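Local structure of farnesyl diphosphate synthase (Rhodobacter capsulatus, 3M0G) at residues S4-E9 with A49-A54; E262-L267 with T276-A281. The protein probably condenses farnesyl diphosphate with isopentenyl diphosphate to make geranylgeranyl diphosphate, using magnesium as cofactor. All coordinates share one frame; numbering follows the deposited sequence.

Contact 1 (S4-E9 with A49-A54)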
loop_
_atom_site.group_PDB
_atom_site.type_symbol
_atom_site.label_atom_id
_atom_site.label_comp_id
_atom_site.label_asym_id
_atom_site.label_seq_id
_atom_site.Cartn_x
_atom_site.Cartn_y
_atom_site.Cartn_z
ATOM N N SER B 4 -30.767 -8.537 4.246
ATOM C CA SER B 4 -30.800 -8.136 2.838
ATOM C C SER B 4 -30.925 -6.625 2.673
ATOM O O SER B 4 -30.194 -6.012 1.882
ATOM C CB SER B 4 -31.952 -8.829 2.111
ATOM O OG SER B 4 -31.906 -8.549 0.721
ATOM N N GLU B 5 -31.851 -6.037 3.424
ATOM C CA GLU B 5 -32.068 -4.600 3.413
ATOM C C GLU B 5 -30.828 -3.889 3.939
ATOM O O GLU B 5 -30.379 -2.920 3.343
ATOM C CB GLU B 5 -33.294 -4.240 4.262
ATOM C CG GLU B 5 -33.725 -2.780 4.196
ATOM C CD GLU B 5 -34.580 -2.360 5.386
ATOM O OE1 GLU B 5 -34.228 -2.714 6.535
ATOM O OE2 GLU B 5 -35.595 -1.664 5.174
ATOM N N ARG B 6 -30.283 -4.390 5.046
ATOM C CA ARG B 6 -29.071 -3.834 5.642
ATOM C C ARG B 6 -27.888 -3.920 4.672
ATOM O O ARG B 6 -27.091 -2.986 4.566
ATOM C CB ARG B 6 -28.750 -4.538 6.968
ATOM C CG ARG B 6 -27.666 -3.859 7.805
ATOM C CD ARG B 6 -28.081 -2.455 8.236
ATOM N NE ARG B 6 -26.928 -1.617 8.549
ATOM C CZ ARG B 6 -26.496 -1.347 9.779
ATOM N NH1 ARG B 6 -25.433 -0.573 9.943
ATOM N NH2 ARG B 6 -27.101 -1.858 10.843
ATOM N N LEU B 7 -27.800 -5.037 3.957
ATOM C CA LEU B 7 -26.763 -5.254 2.963
ATOM C C LEU B 7 -26.908 -4.248 1.826
ATOM O O LEU B 7 -25.919 -3.689 1.349
ATOM C CB LEU B 7 -26.860 -6.686 2.429
ATOM C CG LEU B 7 -25.633 -7.421 1.889
ATOM C CD1 LEU B 7 -24.320 -6.963 2.535
ATOM C CD2 LEU B 7 -25.836 -8.939 2.056
ATOM N N LYS B 8 -28.154 -4.012 1.424
ATOM C CA LYS B 8 -28.485 -3.077 0.352
ATOM C C LYS B 8 -28.196 -1.627 0.756
ATOM O O LYS B 8 -27.689 -0.849 -0.060
ATOM C CB LYS B 8 -29.956 -3.230 -0.043
ATOM C CG LYS B 8 -30.214 -3.338 -1.542
ATOM C CD LYS B 8 -30.033 -2.013 -2.278
ATOM C CE LYS B 8 -30.191 -2.201 -3.784
ATOM N NZ LYS B 8 -29.667 -1.033 -4.544
ATOM N N GLU B 9 -28.516 -1.277 2.007
ATOM C CA GLU B 9 -28.225 0.055 2.556
ATOM C C GLU B 9 -26.723 0.353 2.565
ATOM O O GLU B 9 -26.305 1.459 2.203
ATOM C CB GLU B 9 -28.809 0.215 3.970
ATOM C CG GLU B 9 -30.325 0.382 4.012
ATOM C CD GLU B 9 -30.912 0.325 5.427
ATOM O OE1 GLU B 9 -31.863 -0.471 5.639
ATOM O OE2 GLU B 9 -30.434 1.066 6.320
ATOM N N ALA B 49 -17.296 -4.145 8.551
ATOM C CA ALA B 49 -16.684 -3.023 9.241
ATOM C C ALA B 49 -17.779 -2.204 9.884
ATOM O O ALA B 49 -17.732 -1.906 11.083
ATOM C CB ALA B 49 -15.890 -2.156 8.255
ATOM N N ILE B 50 -18.776 -1.852 9.079
ATOM C CA ILE B 50 -19.897 -1.030 9.562
ATOM C C ILE B 50 -20.732 -1.734 10.630
ATOM O O ILE B 50 -21.284 -1.088 11.562
ATOM C CB ILE B 50 -20.803 -0.585 8.382
ATOM C CG1 ILE B 50 -20.066 0.459 7.527
ATOM C CG2 ILE B 50 -22.138 -0.008 8.903
ATOM C CD1 ILE B 50 -20.603 0.649 6.092
ATOM N N GLU B 51 -20.881 -3.047 10.458
ATOM C CA GLU B 51 -21.700 -3.825 11.351
ATOM C C GLU B 51 -21.000 -4.054 12.676
ATOM O O GLU B 51 -21.624 -4.045 13.723
ATOM C CB GLU B 51 -22.109 -5.141 10.703
ATOM C CG GLU B 51 -23.007 -4.977 9.475
ATOM C CD GLU B 51 -24.180 -4.045 9.692
ATOM O OE1 GLU B 51 -25.128 -4.410 10.436
ATOM O OE2 GLU B 51 -24.166 -2.939 9.102
ATOM N N SER B 52 -19.688 -4.232 12.625
ATOM C CA SER B 52 -18.917 -4.453 13.836
ATOM C C SER B 52 -18.726 -3.148 14.591
ATOM O O SER B 52 -18.567 -3.166 15.808
ATOM C CB SER B 52 -17.570 -5.111 13.515
ATOM O OG SER B 52 -16.764 -4.278 12.701
ATOM N N ALA B 53 -18.760 -2.020 13.875
ATOM C CA ALA B 53 -18.736 -0.704 14.520
ATOM C C ALA B 53 -20.050 -0.476 15.248
ATOM O O ALA B 53 -20.060 -0.055 16.411
ATOM C CB ALA B 53 -18.489 0.408 13.501
ATOM N N ALA B 54 -21.147 -0.804 14.570
ATOM C CA ALA B 54 -22.487 -0.684 15.151
ATOM C C ALA B 54 -22.638 -1.402 16.495
ATOM O O ALA B 54 -23.271 -0.880 17.409
ATOM C CB ALA B 54 -23.520 -1.203 14.161
#
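Arg6 reaches from helix 3-23 to the carboxylate of Glu51 on helix 44-55, forming the one salt bridge between 4-9 and 49-54. OE2 of Glu51 lies 2.8 Å from NH1 of Arg6, yet it sits over a face of the guanidinium, well out of its plane, so the pair rests on the attraction of two charges, without an N-H directed at the oxygen. The carboxylate stands nearly upright on the guanidinium, their planes 85° apart, with Glu51 OE2 2.9 Å from Arg6 CZ and Glu51 OE1 3.3 Å from Arg6 NH2. With CG anti to the backbone N (chi1 -169°) and a bend at chi2 (62°), the arginine chain carries its end across to Glu51. Van der Waals contact adds little: CG2 of Ile50 comes obliquely within 3.5 Å of Arg6 NH1. Val10, the next residue along helix 3-23, touches both Ile50 and Glu51, and Phe47 packs against Arg6. A methionine in place of Arg6 would probably leave the buried carboxylate of Glu51 without this positive mate. The arrangement is plain helix-to-helix packing in the all-alpha fold of polyprenyl synthases, joining the N-terminal helix to helix 44-55.

Contact 2 (E262-L267 with T276-A281)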
loop_
_atom_site.group_PDB
_atom_site.type_symbol
_atom_site.label_atom_id
_atom_site.label_comp_id
_atom_site.label_asym_id
_atom_site.label_seq_id
_atom_site.Cartn_x
_atom_site.Cartn_y
_atom_site.Cartn_z
ATOM N N GLU B 262 -19.470 -22.004 14.625
ATOM C CA GLU B 262 -18.338 -21.581 15.450
ATOM C C GLU B 262 -18.248 -20.053 15.459
ATOM O O GLU B 262 -17.934 -19.460 16.489
ATOM C CB GLU B 262 -17.009 -22.157 14.947
ATOM C CG GLU B 262 -16.964 -23.670 14.755
ATOM C CD GLU B 262 -16.500 -24.439 15.980
ATOM O OE1 GLU B 262 -17.173 -24.374 17.033
ATOM O OE2 GLU B 262 -15.462 -25.139 15.886
ATOM N N ALA B 263 -18.519 -19.443 14.296
ATOM C CA ALA B 263 -18.486 -17.998 14.138
ATOM C C ALA B 263 -19.592 -17.330 14.947
ATOM O O ALA B 263 -19.362 -16.296 15.556
ATOM C CB ALA B 263 -18.605 -17.621 12.684
ATOM N N GLU B 264 -20.779 -17.928 14.940
ATOM C CA GLU B 264 -21.927 -17.434 15.718
ATOM C C GLU B 264 -21.677 -17.524 17.211
ATOM O O GLU B 264 -22.117 -16.654 17.966
ATOM C CB GLU B 264 -23.185 -18.246 15.412
ATOM C CG GLU B 264 -23.866 -17.930 14.100
ATOM C CD GLU B 264 -25.092 -18.778 13.897
ATOM O OE1 GLU B 264 -24.954 -19.954 13.494
ATOM O OE2 GLU B 264 -26.199 -18.284 14.164
ATOM N N ALA B 265 -21.013 -18.601 17.634
ATOM C CA ALA B 265 -20.714 -18.831 19.054
ATOM C C ALA B 265 -19.662 -17.830 19.547
ATOM O O ALA B 265 -19.713 -17.382 20.690
ATOM C CB ALA B 265 -20.241 -20.280 19.279
ATOM N N ALA B 266 -18.716 -17.476 18.675
ATOM C CA ALA B 266 -17.705 -16.459 19.011
ATOM C C ALA B 266 -18.301 -15.118 19.459
ATOM O O ALA B 266 -17.641 -14.342 20.167
ATOM C CB ALA B 266 -16.739 -16.258 17.855
ATOM N N LEU B 267 -19.554 -14.858 19.078
ATOM C CA LEU B 267 -20.186 -13.558 19.335
ATOM C C LEU B 267 -21.164 -13.556 20.520
ATOM O O LEU B 267 -21.803 -12.535 20.825
ATOM C CB LEU B 267 -20.840 -13.015 18.060
ATOM C CG LEU B 267 -19.922 -12.729 16.856
ATOM C CD1 LEU B 267 -20.772 -12.182 15.719
ATOM C CD2 LEU B 267 -18.804 -11.758 17.167
ATOM N N THR B 276 -27.270 -9.546 13.634
ATOM C CA THR B 276 -27.005 -9.161 12.251
ATOM C C THR B 276 -25.695 -9.810 11.741
ATOM O O THR B 276 -25.654 -10.307 10.626
ATOM C CB THR B 276 -27.008 -7.628 12.070
ATOM O OG1 THR B 276 -28.278 -7.124 12.473
ATOM C CG2 THR B 276 -26.772 -7.244 10.612
ATOM N N LEU B 277 -24.655 -9.845 12.572
ATOM C CA LEU B 277 -23.426 -10.570 12.200
ATOM C C LEU B 277 -23.584 -12.092 12.130
ATOM O O LEU B 277 -22.927 -12.744 11.312
ATOM C CB LEU B 277 -22.263 -10.210 13.123
ATOM C CG LEU B 277 -21.614 -8.831 12.980
ATOM C CD1 LEU B 277 -20.405 -8.707 13.879
ATOM C CD2 LEU B 277 -21.222 -8.573 11.555
ATOM N N ARG B 278 -24.402 -12.662 13.010
ATOM C CA ARG B 278 -24.734 -14.083 12.942
ATOM C C ARG B 278 -25.449 -14.406 11.624
ATOM O O ARG B 278 -25.137 -15.396 10.987
ATOM C CB ARG B 278 -25.550 -14.535 14.170
ATOM C CG ARG B 278 -24.710 -14.580 15.459
ATOM C CD ARG B 278 -25.518 -14.922 16.723
ATOM N NE ARG B 278 -24.638 -15.520 17.730
ATOM C CZ ARG B 278 -24.893 -15.598 19.033
ATOM N NH1 ARG B 278 -26.019 -15.103 19.533
ATOM N NH2 ARG B 278 -24.006 -16.165 19.841
ATOM N N ALA B 279 -26.365 -13.543 11.201
ATOM C CA ALA B 279 -27.084 -13.742 9.927
ATOM C C ALA B 279 -26.148 -13.641 8.716
ATOM O O ALA B 279 -26.276 -14.410 7.752
ATOM C CB ALA B 279 -28.272 -12.765 9.810
ATOM N N CYS B 280 -25.178 -12.726 8.788
ATOM C CA CYS B 280 -24.210 -12.574 7.713
ATOM C C CYS B 280 -23.382 -13.847 7.518
ATOM O O CYS B 280 -23.118 -14.241 6.384
ATOM C CB CYS B 280 -23.287 -11.385 7.966
ATOM S SG CYS B 280 -22.107 -11.113 6.628
ATOM N N ALA B 281 -22.974 -14.478 8.617
ATOM C CA ALA B 281 -22.179 -15.709 8.550
ATOM C C ALA B 281 -22.974 -16.819 7.869
ATOM O O ALA B 281 -22.437 -17.605 7.088
ATOM C CB ALA B 281 -21.739 -16.144 9.939
#
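Arg278 lies across Glu264, running from helix 275-285 to the last turn of helix 249-265. Its CB meets CG and OE2 of Glu264, both at 3.8 Å, and its own CG follows at 3.7 Å from that same Glu264 CG, the two aliphatic stems crossing at a slant. CD passes 4.0 Å from the backbone O of Glu264. Extended from CG to NE, the chain then brings the guanidinium side-on to that oxygen: NE donates at 2.8 Å and NH2 at 2.7 Å to Glu264 O, each N-H···O angle 144°. The oxygen lies practically in the guanidinium plane, while both nitrogens come from one face of the peptide plane, tilted about 35° from it. This two-pronged grip fixes the rotation of the guanidinium, and the partial negative charge at a helix C-terminal end would probably strengthen it. The Glu264 carboxylate instead pairs with Arg282 through OE2. Apolar packing adds Leu267 CD1 on Leu277 CB (3.6 Å) and Ala263 CB facing Ala281 CB at 4.4 Å, next to helix 199-219. These contacts make a roughly antiparallel alpha-alpha hairpin, braced near its connecting loop by an arginine on a carbonyl at the end of the first helix.

From the N terminus, helix 3-23 leads through helix 29-37 into helix 44-55, where contact 1 closes a loop of 39 residues. Most of the remaining helices follow before contact 2 closes a much shorter loop of eight residues between helices 249-265 and 275-285. The two loops are in series, neither nesting nor crossing. In space they meet, their centres about 14 Å apart, because Glu51 of contact 1 also packs on contact 2: its OE1 lies 3.3 Å from Thr276 CG2, and its CB 3.6 Å from Leu277 CD2. Helix 44-55 thus joins the N-terminal helix to the C-terminal hairpin, which helix 199-219 backs in turn.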